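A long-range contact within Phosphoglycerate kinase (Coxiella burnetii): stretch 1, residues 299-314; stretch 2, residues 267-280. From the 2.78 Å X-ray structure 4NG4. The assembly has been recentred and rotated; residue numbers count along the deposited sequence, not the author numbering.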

ATOM      1  N   ILE A 299     -19.689 -17.679  -8.590  1.00 23.05           N
ATOM      2  CA  ILE A 299     -19.926 -16.238  -8.606  1.00 22.83           C
ATOM      3  C   ILE A 299     -18.665 -15.491  -9.029  1.00 22.92           C
ATOM      4  O   ILE A 299     -17.638 -15.599  -8.377  1.00 22.63           O
ATOM      5  CB  ILE A 299     -20.364 -15.734  -7.230  1.00 21.74           C
ATOM      6  CG1 ILE A 299     -21.690 -16.413  -6.822  1.00 21.86           C
ATOM      7  CG2 ILE A 299     -20.518 -14.211  -7.246  1.00 21.42           C
ATOM      8  CD1 ILE A 299     -22.152 -16.085  -5.400  1.00 19.44           C
ATOM      9  N   PHE A 300     -18.755 -14.730 -10.121  1.00 24.19           N
ATOM     10  CA  PHE A 300     -17.635 -13.933 -10.628  1.00 24.40           C
ATOM     11  C   PHE A 300     -17.835 -12.412 -10.542  1.00 24.38           C
ATOM     12  O   PHE A 300     -16.918 -11.638 -10.818  1.00 24.26           O
ATOM     13  CB  PHE A 300     -17.362 -14.308 -12.078  1.00 26.15           C
ATOM     14  CG  PHE A 300     -17.087 -15.779 -12.294  1.00 26.47           C
ATOM     15  CD1 PHE A 300     -16.157 -16.446 -11.526  1.00 25.61           C
ATOM     16  CD2 PHE A 300     -17.749 -16.481 -13.280  1.00 28.09           C
ATOM     17  CE1 PHE A 300     -15.890 -17.782 -11.737  1.00 26.50           C
ATOM     18  CE2 PHE A 300     -17.489 -17.808 -13.494  1.00 29.05           C
ATOM     19  CZ  PHE A 300     -16.553 -18.462 -12.717  1.00 28.41           C
ATOM     20  N   ASP A 301     -19.028 -11.974 -10.173  1.00 24.54           N
ATOM     21  CA  ASP A 301     -19.304 -10.543 -10.078  1.00 25.26           C
ATOM     22  C   ASP A 301     -20.578 -10.328  -9.297  1.00 24.99           C
ATOM     23  O   ASP A 301     -21.373 -11.245  -9.140  1.00 25.45           O
ATOM     24  CB  ASP A 301     -19.448  -9.904 -11.479  1.00 27.04           C
ATOM     25  CG  ASP A 301     -18.971  -8.441 -11.535  1.00 28.29           C
ATOM     26  OD1 ASP A 301     -18.450  -7.907 -10.517  1.00 26.91           O
ATOM     27  OD2 ASP A 301     -19.127  -7.817 -12.621  1.00 30.80           O
ATOM     28  N   VAL A 302     -20.752  -9.112  -8.797  1.00 24.95           N
ATOM     29  CA  VAL A 302     -22.021  -8.686  -8.229  1.00 24.97           C
ATOM     30  C   VAL A 302     -22.985  -8.388  -9.354  1.00 26.51           C
ATOM     31  O   VAL A 302     -22.589  -8.215 -10.507  1.00 27.33           O
ATOM     32  CB  VAL A 302     -21.882  -7.389  -7.409  1.00 24.98           C
ATOM     33  CG1 VAL A 302     -20.931  -7.587  -6.226  1.00 23.27           C
ATOM     34  CG2 VAL A 302     -21.415  -6.241  -8.316  1.00 25.54           C
ATOM     35  N   GLY A 303     -24.258  -8.311  -9.000  1.00 27.24           N
ATOM     36  CA  GLY A 303     -25.317  -7.948  -9.943  1.00 29.20           C
ATOM     37  C   GLY A 303     -25.697  -6.480  -9.843  1.00 29.96           C
ATOM     38  O   GLY A 303     -25.110  -5.737  -9.052  1.00 29.00           O
ATOM     39  N   PRO A 304     -26.694  -6.054 -10.639  1.00 31.98           N
ATOM     40  CA  PRO A 304     -27.084  -4.654 -10.666  1.00 33.22           C
ATOM     41  C   PRO A 304     -27.670  -4.149  -9.335  1.00 32.68           C
ATOM     42  O   PRO A 304     -27.343  -3.036  -8.913  1.00 32.64           O
ATOM     43  CB  PRO A 304     -28.116  -4.611 -11.800  1.00 35.78           C
ATOM     44  CG  PRO A 304     -28.668  -5.962 -11.851  1.00 35.43           C
ATOM     45  CD  PRO A 304     -27.533  -6.869 -11.537  1.00 33.27           C
ATOM     46  N   ASN A 305     -28.510  -4.958  -8.682  1.00 32.53           N
ATOM     47  CA  ASN A 305     -29.127  -4.589  -7.386  1.00 32.32           C
ATOM     48  C   ASN A 305     -28.081  -4.349  -6.327  1.00 30.31           C
ATOM     49  O   ASN A 305     -28.156  -3.367  -5.583  1.00 30.88           O
ATOM     50  CB  ASN A 305     -30.091  -5.668  -6.875  1.00 32.38           C
ATOM     51  CG  ASN A 305     -31.008  -5.162  -5.771  1.00 32.88           C
ATOM     52  OD1 ASN A 305     -30.719  -5.300  -4.587  1.00 32.47           O
ATOM     53  ND2 ASN A 305     -32.119  -4.572  -6.162  1.00 35.10           N
ATOM     54  N   THR A 306     -27.101  -5.243  -6.276  1.00 28.46           N
ATOM     55  CA  THR A 306     -25.983  -5.104  -5.362  1.00 26.67           C
ATOM     56  C   THR A 306     -25.170  -3.861  -5.688  1.00 26.99           C
ATOM     57  O   THR A 306     -25.008  -2.995  -4.832  1.00 27.31           O
ATOM     58  CB  THR A 306     -25.059  -6.341  -5.387  1.00 25.36           C
ATOM     59  OG1 THR A 306     -25.819  -7.538  -5.167  1.00 24.61           O
ATOM     60  CG2 THR A 306     -23.975  -6.215  -4.310  1.00 24.22           C
ATOM     61  N   SER A 307     -24.689  -3.729  -6.919  1.00 27.62           N
ATOM     62  CA  SER A 307     -23.821  -2.584  -7.224  1.00 28.31           C
ATOM     63  C   SER A 307     -24.573  -1.248  -7.265  1.00 29.92           C
ATOM     64  O   SER A 307     -23.958  -0.218  -7.466  1.00 30.60           O
ATOM     65  CB  SER A 307     -22.965  -2.808  -8.485  1.00 28.80           C
ATOM     66  OG  SER A 307     -23.729  -3.210  -9.589  1.00 30.19           O
ATOM     67  N   ALA A 308     -25.891  -1.268  -7.067  1.00 30.97           N
ATOM     68  CA  ALA A 308     -26.664  -0.048  -6.840  1.00 32.63           C
ATOM     69  C   ALA A 308     -26.675   0.296  -5.341  1.00 31.98           C
ATOM     70  O   ALA A 308     -26.565   1.469  -4.945  1.00 32.53           O
ATOM     71  CB  ALA A 308     -28.068  -0.226  -7.360  1.00 34.40           C
ATOM     72  N   THR A 309     -26.811  -0.733  -4.511  1.00 30.50           N
ATOM     73  CA  THR A 309     -26.592  -0.583  -3.078  1.00 29.47           C
ATOM     74  C   THR A 309     -25.206   0.024  -2.805  1.00 28.95           C
ATOM     75  O   THR A 309     -25.082   1.013  -2.061  1.00 29.46           O
ATOM     76  CB  THR A 309     -26.743  -1.927  -2.363  1.00 28.12           C
ATOM     77  OG1 THR A 309     -28.137  -2.260  -2.320  1.00 28.27           O
ATOM     78  CG2 THR A 309     -26.160  -1.879  -0.945  1.00 26.19           C
ATOM     79  N   TYR A 310     -24.170  -0.538  -3.422  1.00 27.76           N
ATOM     80  CA  TYR A 310     -22.830   0.034  -3.265  1.00 27.55           C
ATOM     81  C   TYR A 310     -22.791   1.476  -3.787  1.00 29.24           C
ATOM     82  O   TYR A 310     -22.220   2.357  -3.150  1.00 30.04           O
ATOM     83  CB  TYR A 310     -21.757  -0.783  -3.992  1.00 26.41           C
ATOM     84  CG  TYR A 310     -21.613  -2.231  -3.573  1.00 24.96           C
ATOM     85  CD1 TYR A 310     -22.223  -2.739  -2.418  1.00 25.01           C
ATOM     86  CD2 TYR A 310     -20.833  -3.100  -4.328  1.00 25.10           C
ATOM     87  CE1 TYR A 310     -22.071  -4.088  -2.054  1.00 23.84           C
ATOM     88  CE2 TYR A 310     -20.675  -4.439  -3.957  1.00 24.03           C
ATOM     89  CZ  TYR A 310     -21.289  -4.916  -2.828  1.00 22.79           C
ATOM     90  OH  TYR A 310     -21.108  -6.225  -2.490  1.00 23.35           O
ATOM     91  N   ALA A 311     -23.402   1.707  -4.942  1.00 30.35           N
ATOM     92  CA  ALA A 311     -23.409   3.027  -5.553  1.00 32.03           C
ATOM     93  C   ALA A 311     -24.051   4.087  -4.643  1.00 33.32           C
ATOM     94  O   ALA A 311     -23.640   5.260  -4.655  1.00 34.85           O
ATOM     95  CB  ALA A 311     -24.119   2.976  -6.905  1.00 33.46           C
ATOM     96  N   LYS A 312     -25.056   3.686  -3.864  1.00 33.12           N
ATOM     97  CA  LYS A 312     -25.702   4.591  -2.902  1.00 34.17           C
ATOM     98  C   LYS A 312     -24.744   4.971  -1.781  1.00 33.03           C
ATOM     99  O   LYS A 312     -24.607   6.146  -1.462  1.00 34.09           O
ATOM    100  CB  LYS A 312     -26.981   3.949  -2.330  1.00 34.53           C
ATOM    101  CG  LYS A 312     -27.855   4.871  -1.449  1.00 36.53           C
ATOM    102  CD  LYS A 312     -29.320   4.355  -1.376  1.00 38.35           C
ATOM    103  CE  LYS A 312     -30.202   5.110  -0.348  1.00 39.97           C
ATOM    104  NZ  LYS A 312     -30.298   6.579  -0.624  1.00 41.76           N
ATOM    105  N   LEU A 313     -24.065   3.983  -1.207  1.00 30.83           N
ATOM    106  CA  LEU A 313     -23.188   4.220  -0.062  1.00 30.35           C
ATOM    107  C   LEU A 313     -21.966   5.085  -0.439  1.00 30.71           C
ATOM    108  O   LEU A 313     -21.503   5.908   0.375  1.00 31.02           O
ATOM    109  CB  LEU A 313     -22.753   2.892   0.572  1.00 28.60           C
ATOM    110  CG  LEU A 313     -23.875   1.985   1.095  1.00 28.53           C
ATOM    111  CD1 LEU A 313     -23.376   0.600   1.533  1.00 25.79           C
ATOM    112  CD2 LEU A 313     -24.616   2.674   2.213  1.00 29.68           C
ATOM    113  N   MET A 314     -21.458   4.910  -1.664  1.00 30.35           N
ATOM    114  CA  MET A 314     -20.366   5.752  -2.157  1.00 31.00           C
ATOM    115  C   MET A 314     -20.818   7.200  -2.338  1.00 33.53           C
ATOM    116  O   MET A 314     -20.101   8.135  -1.944  1.00 34.10           O
ATOM    117  CB  MET A 314     -19.783   5.219  -3.475  1.00 30.27           C
ATOM    118  CG  MET A 314     -19.119   3.833  -3.374  1.00 27.90           C
ATOM    119  SD  MET A 314     -18.172   3.549  -1.878  1.00 22.92           S
ATOM    120  CE  MET A 314     -18.568   1.825  -1.600  1.00 23.56           C
TER
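Stretch 2, residues 267-280: LPLPVDVIVADELS

The carboxylate of Asp-272 anchors stretch 2 to the start of the helix in stretch 1. Its OD1 accepts hydrogen bonds from Thr-306 N (2.8 Å) and Thr-306 OG1 (2.6 Å), while its OD2 accepts one from Asn-305 N (2.8 Å). The chi1 of Asp-272, in the p well, brings the acid to backbone amides that have no helical carbonyl partner in the first turn. The same residue also holds the chain through its backbone, with Gly-303 N donating to Asp-272 O at 2.7 Å. Gly-303 lies so close to the acid that a CB there would clash with Asp-272 CG. A weak bond from Val-271 N to Thr-306 OG1 (3.0 Å) extends the network by one residue.

Asp-272 begins an extended strand, residues 272-276, that runs antiparallel to the strand containing Ile-299 and Phe-300. Phe-300 N donates to Ile-274 O (3.1 Å), and Ile-274 N to Asp-301 O (2.9 Å). Ile-299 and Val-275 form a non-hydrogen-bonded pair, their CA atoms 4.8 Å apart; the CA atoms of Val-302 and Val-273 approach to 4.2 Å, but their side chains diverge. The chain of stretch 1 turns a corner at Asp-301, and helix 304-314 then crosses strand 272-276 at 130°, with the axes 7.0 Å apart at closest approach.

Apolar packing flanks these bonds. Ile-299 CG2 meets Val-273 CG1 at 3.4 Å, and Ile-299 CG1 lies 4.2 Å from Val-275 CG1. The Phe-300 ring receives Ala-276 CB at its edge (3.7 Å from CE2) and Leu-279 CD1 over one face, 4.2 Å from the ring centroid. Farther along the helix, the loop preceding the strand supplies Pro-268, whose CB lies 4.1 Å from Thr-309 CG2 and whose CG lies 4.1 Å from Leu-313 CD1.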

ATOM      1  N   LEU A 267     -23.362  -3.910   6.747  1.00 25.84           N
ATOM      2  CA  LEU A 267     -22.494  -4.866   6.122  1.00 24.37           C
ATOM      3  C   LEU A 267     -23.316  -5.616   5.065  1.00 23.93           C
ATOM      4  O   LEU A 267     -23.565  -6.814   5.189  1.00 23.53           O
ATOM      5  CB  LEU A 267     -21.944  -5.789   7.204  1.00 24.38           C
ATOM      6  CG  LEU A 267     -20.663  -6.547   6.929  1.00 23.66           C
ATOM      7  CD1 LEU A 267     -20.256  -7.316   8.175  1.00 24.16           C
ATOM      8  CD2 LEU A 267     -20.821  -7.488   5.771  1.00 23.01           C
ATOM      9  N   PRO A 268     -23.730  -4.904   4.005  1.00 24.26           N
ATOM     10  CA  PRO A 268     -24.579  -5.497   2.977  1.00 24.15           C
ATOM     11  C   PRO A 268     -23.812  -6.473   2.149  1.00 22.61           C
ATOM     12  O   PRO A 268     -22.784  -6.124   1.614  1.00 22.44           O
ATOM     13  CB  PRO A 268     -24.962  -4.298   2.108  1.00 24.94           C
ATOM     14  CG  PRO A 268     -23.775  -3.407   2.177  1.00 24.95           C
ATOM     15  CD  PRO A 268     -23.229  -3.577   3.593  1.00 24.98           C
ATOM     16  N   LEU A 269     -24.303  -7.691   2.059  1.00 22.50           N
ATOM     17  CA  LEU A 269     -23.682  -8.709   1.224  1.00 21.65           C
ATOM     18  C   LEU A 269     -24.330  -8.682  -0.150  1.00 22.04           C
ATOM     19  O   LEU A 269     -25.378  -8.092  -0.311  1.00 22.91           O
ATOM     20  CB  LEU A 269     -23.858 -10.080   1.866  1.00 21.54           C
ATOM     21  CG  LEU A 269     -22.856 -10.505   2.942  1.00 20.99           C
ATOM     22  CD1 LEU A 269     -22.381  -9.346   3.793  1.00 20.80           C
ATOM     23  CD2 LEU A 269     -23.508 -11.591   3.777  1.00 20.38           C
ATOM     24  N   PRO A 270     -23.702  -9.319  -1.151  1.00 22.04           N
ATOM     25  CA  PRO A 270     -24.318  -9.417  -2.486  1.00 22.75           C
ATOM     26  C   PRO A 270     -25.684 -10.061  -2.425  1.00 23.55           C
ATOM     27  O   PRO A 270     -25.791 -11.166  -1.883  1.00 23.80           O
ATOM     28  CB  PRO A 270     -23.349 -10.324  -3.256  1.00 22.05           C
ATOM     29  CG  PRO A 270     -22.020 -10.132  -2.577  1.00 21.14           C
ATOM     30  CD  PRO A 270     -22.336  -9.882  -1.124  1.00 21.19           C
ATOM     31  N   VAL A 271     -26.712  -9.385  -2.954  1.00 24.56           N
ATOM     32  CA  VAL A 271     -28.050 -10.004  -3.087  1.00 25.57           C
ATOM     33  C   VAL A 271     -28.251 -10.610  -4.491  1.00 26.32           C
ATOM     34  O   VAL A 271     -28.981 -11.590  -4.649  1.00 27.34           O
ATOM     35  CB  VAL A 271     -29.201  -9.039  -2.741  1.00 26.63           C
ATOM     36  CG1 VAL A 271     -28.888  -8.261  -1.486  1.00 25.42           C
ATOM     37  CG2 VAL A 271     -29.461  -8.098  -3.884  1.00 28.52           C
ATOM     38  N   ASP A 272     -27.602 -10.029  -5.498  1.00 26.38           N
ATOM     39  CA  ASP A 272     -27.553 -10.620  -6.840  1.00 27.15           C
ATOM     40  C   ASP A 272     -26.111 -10.694  -7.371  1.00 26.15           C
ATOM     41  O   ASP A 272     -25.281  -9.858  -7.025  1.00 25.58           O
ATOM     42  CB  ASP A 272     -28.489  -9.878  -7.822  1.00 29.07           C
ATOM     43  CG  ASP A 272     -28.194  -8.374  -7.948  1.00 29.36           C
ATOM     44  OD1 ASP A 272     -27.273  -7.844  -7.293  1.00 28.67           O
ATOM     45  OD2 ASP A 272     -28.910  -7.718  -8.731  1.00 30.33           O
ATOM     46  N   VAL A 273     -25.833 -11.705  -8.199  1.00 26.38           N
ATOM     47  CA  VAL A 273     -24.476 -12.003  -8.702  1.00 25.39           C
ATOM     48  C   VAL A 273     -24.510 -12.453 -10.160  1.00 26.58           C
ATOM     49  O   VAL A 273     -25.559 -12.841 -10.663  1.00 27.68           O
ATOM     50  CB  VAL A 273     -23.813 -13.153  -7.893  1.00 24.21           C
ATOM     51  CG1 VAL A 273     -23.486 -12.716  -6.472  1.00 22.70           C
ATOM     52  CG2 VAL A 273     -24.706 -14.376  -7.878  1.00 24.64           C
ATOM     53  N   ILE A 274     -23.377 -12.414 -10.850  1.00 26.22           N
ATOM     54  CA  ILE A 274     -23.344 -13.012 -12.179  1.00 27.85           C
ATOM     55  C   ILE A 274     -22.493 -14.262 -12.186  1.00 26.87           C
ATOM     56  O   ILE A 274     -21.341 -14.251 -11.765  1.00 25.55           O
ATOM     57  CB  ILE A 274     -22.886 -12.048 -13.279  1.00 29.32           C
ATOM     58  CG1 ILE A 274     -23.023 -12.711 -14.650  1.00 31.76           C
ATOM     59  CG2 ILE A 274     -21.460 -11.659 -13.086  1.00 29.28           C
ATOM     60  CD1 ILE A 274     -23.438 -11.731 -15.763  1.00 36.20           C
ATOM     61  N   VAL A 275     -23.086 -15.339 -12.682  1.00 27.69           N
ATOM     62  CA  VAL A 275     -22.501 -16.662 -12.603  1.00 27.29           C
ATOM     63  C   VAL A 275     -22.306 -17.245 -13.986  1.00 29.05           C
ATOM     64  O   VAL A 275     -22.978 -16.866 -14.933  1.00 30.94           O
ATOM     65  CB  VAL A 275     -23.383 -17.637 -11.755  1.00 26.84           C
ATOM     66  CG1 VAL A 275     -23.747 -17.023 -10.423  1.00 25.19           C
ATOM     67  CG2 VAL A 275     -24.653 -18.021 -12.484  1.00 28.56           C
ATOM     68  N   ALA A 276     -21.358 -18.162 -14.083  1.00 29.11           N
ATOM     69  CA  ALA A 276     -21.093 -18.915 -15.295  1.00 31.14           C
ATOM     70  C   ALA A 276     -20.553 -20.255 -14.838  1.00 31.07           C
ATOM     71  O   ALA A 276     -20.180 -20.406 -13.673  1.00 29.09           O
ATOM     72  CB  ALA A 276     -20.079 -18.201 -16.157  1.00 31.80           C
ATOM     73  N   ASP A 277     -20.514 -21.225 -15.744  1.00 33.45           N
ATOM     74  CA  ASP A 277     -20.017 -22.554 -15.402  1.00 34.06           C
ATOM     75  C   ASP A 277     -18.574 -22.793 -15.874  1.00 34.84           C
ATOM     76  O   ASP A 277     -18.062 -23.913 -15.784  1.00 35.56           O
ATOM     77  CB  ASP A 277     -20.981 -23.640 -15.904  1.00 35.98           C
ATOM     78  CG  ASP A 277     -20.842 -23.932 -17.386  1.00 39.83           C
ATOM     79  OD1 ASP A 277     -20.333 -23.060 -18.132  1.00 41.49           O
ATOM     80  OD2 ASP A 277     -21.258 -25.048 -17.797  1.00 42.60           O
ATOM     81  N   GLU A 278     -17.930 -21.734 -16.375  1.00 35.10           N
ATOM     82  CA  GLU A 278     -16.505 -21.749 -16.724  1.00 35.61           C
ATOM     83  C   GLU A 278     -16.052 -20.298 -16.819  1.00 34.83           C
ATOM     84  O   GLU A 278     -16.812 -19.462 -17.301  1.00 35.32           O
ATOM     85  CB  GLU A 278     -16.251 -22.522 -18.042  1.00 38.56           C
ATOM     86  CG  GLU A 278     -16.473 -21.732 -19.343  1.00 41.00           C
ATOM     87  CD  GLU A 278     -16.470 -22.600 -20.592  1.00 45.04           C
ATOM     88  OE1 GLU A 278     -16.656 -23.831 -20.463  1.00 46.05           O
ATOM     89  OE2 GLU A 278     -16.290 -22.037 -21.707  1.00 47.04           O
ATOM     90  N   LEU A 279     -14.844 -19.992 -16.350  1.00 33.89           N
ATOM     91  CA  LEU A 279     -14.358 -18.613 -16.320  1.00 33.58           C
ATOM     92  C   LEU A 279     -13.607 -18.221 -17.586  1.00 35.88           C
ATOM     93  O   LEU A 279     -12.410 -18.484 -17.715  1.00 36.65           O
ATOM     94  CB  LEU A 279     -13.464 -18.396 -15.096  1.00 31.99           C
ATOM     95  CG  LEU A 279     -12.834 -17.002 -14.888  1.00 31.99           C
ATOM     96  CD1 LEU A 279     -13.834 -15.842 -15.107  1.00 30.69           C
ATOM     97  CD2 LEU A 279     -12.236 -16.923 -13.486  1.00 30.09           C
ATOM     98  N   SER A 280     -14.319 -17.569 -18.504  1.00 37.50           N
ATOM     99  CA  SER A 280     -13.756 -17.113 -19.785  1.00 40.10           C
ATOM    100  C   SER A 280     -14.682 -16.076 -20.455  1.00 41.41           C
ATOM    101  O   SER A 280     -15.884 -16.028 -20.150  1.00 40.77           O
ATOM    102  CB  SER A 280     -13.540 -18.313 -20.716  1.00 42.24           C
ATOM    103  OG  SER A 280     -14.729 -19.080 -20.833  1.00 42.15           O
TER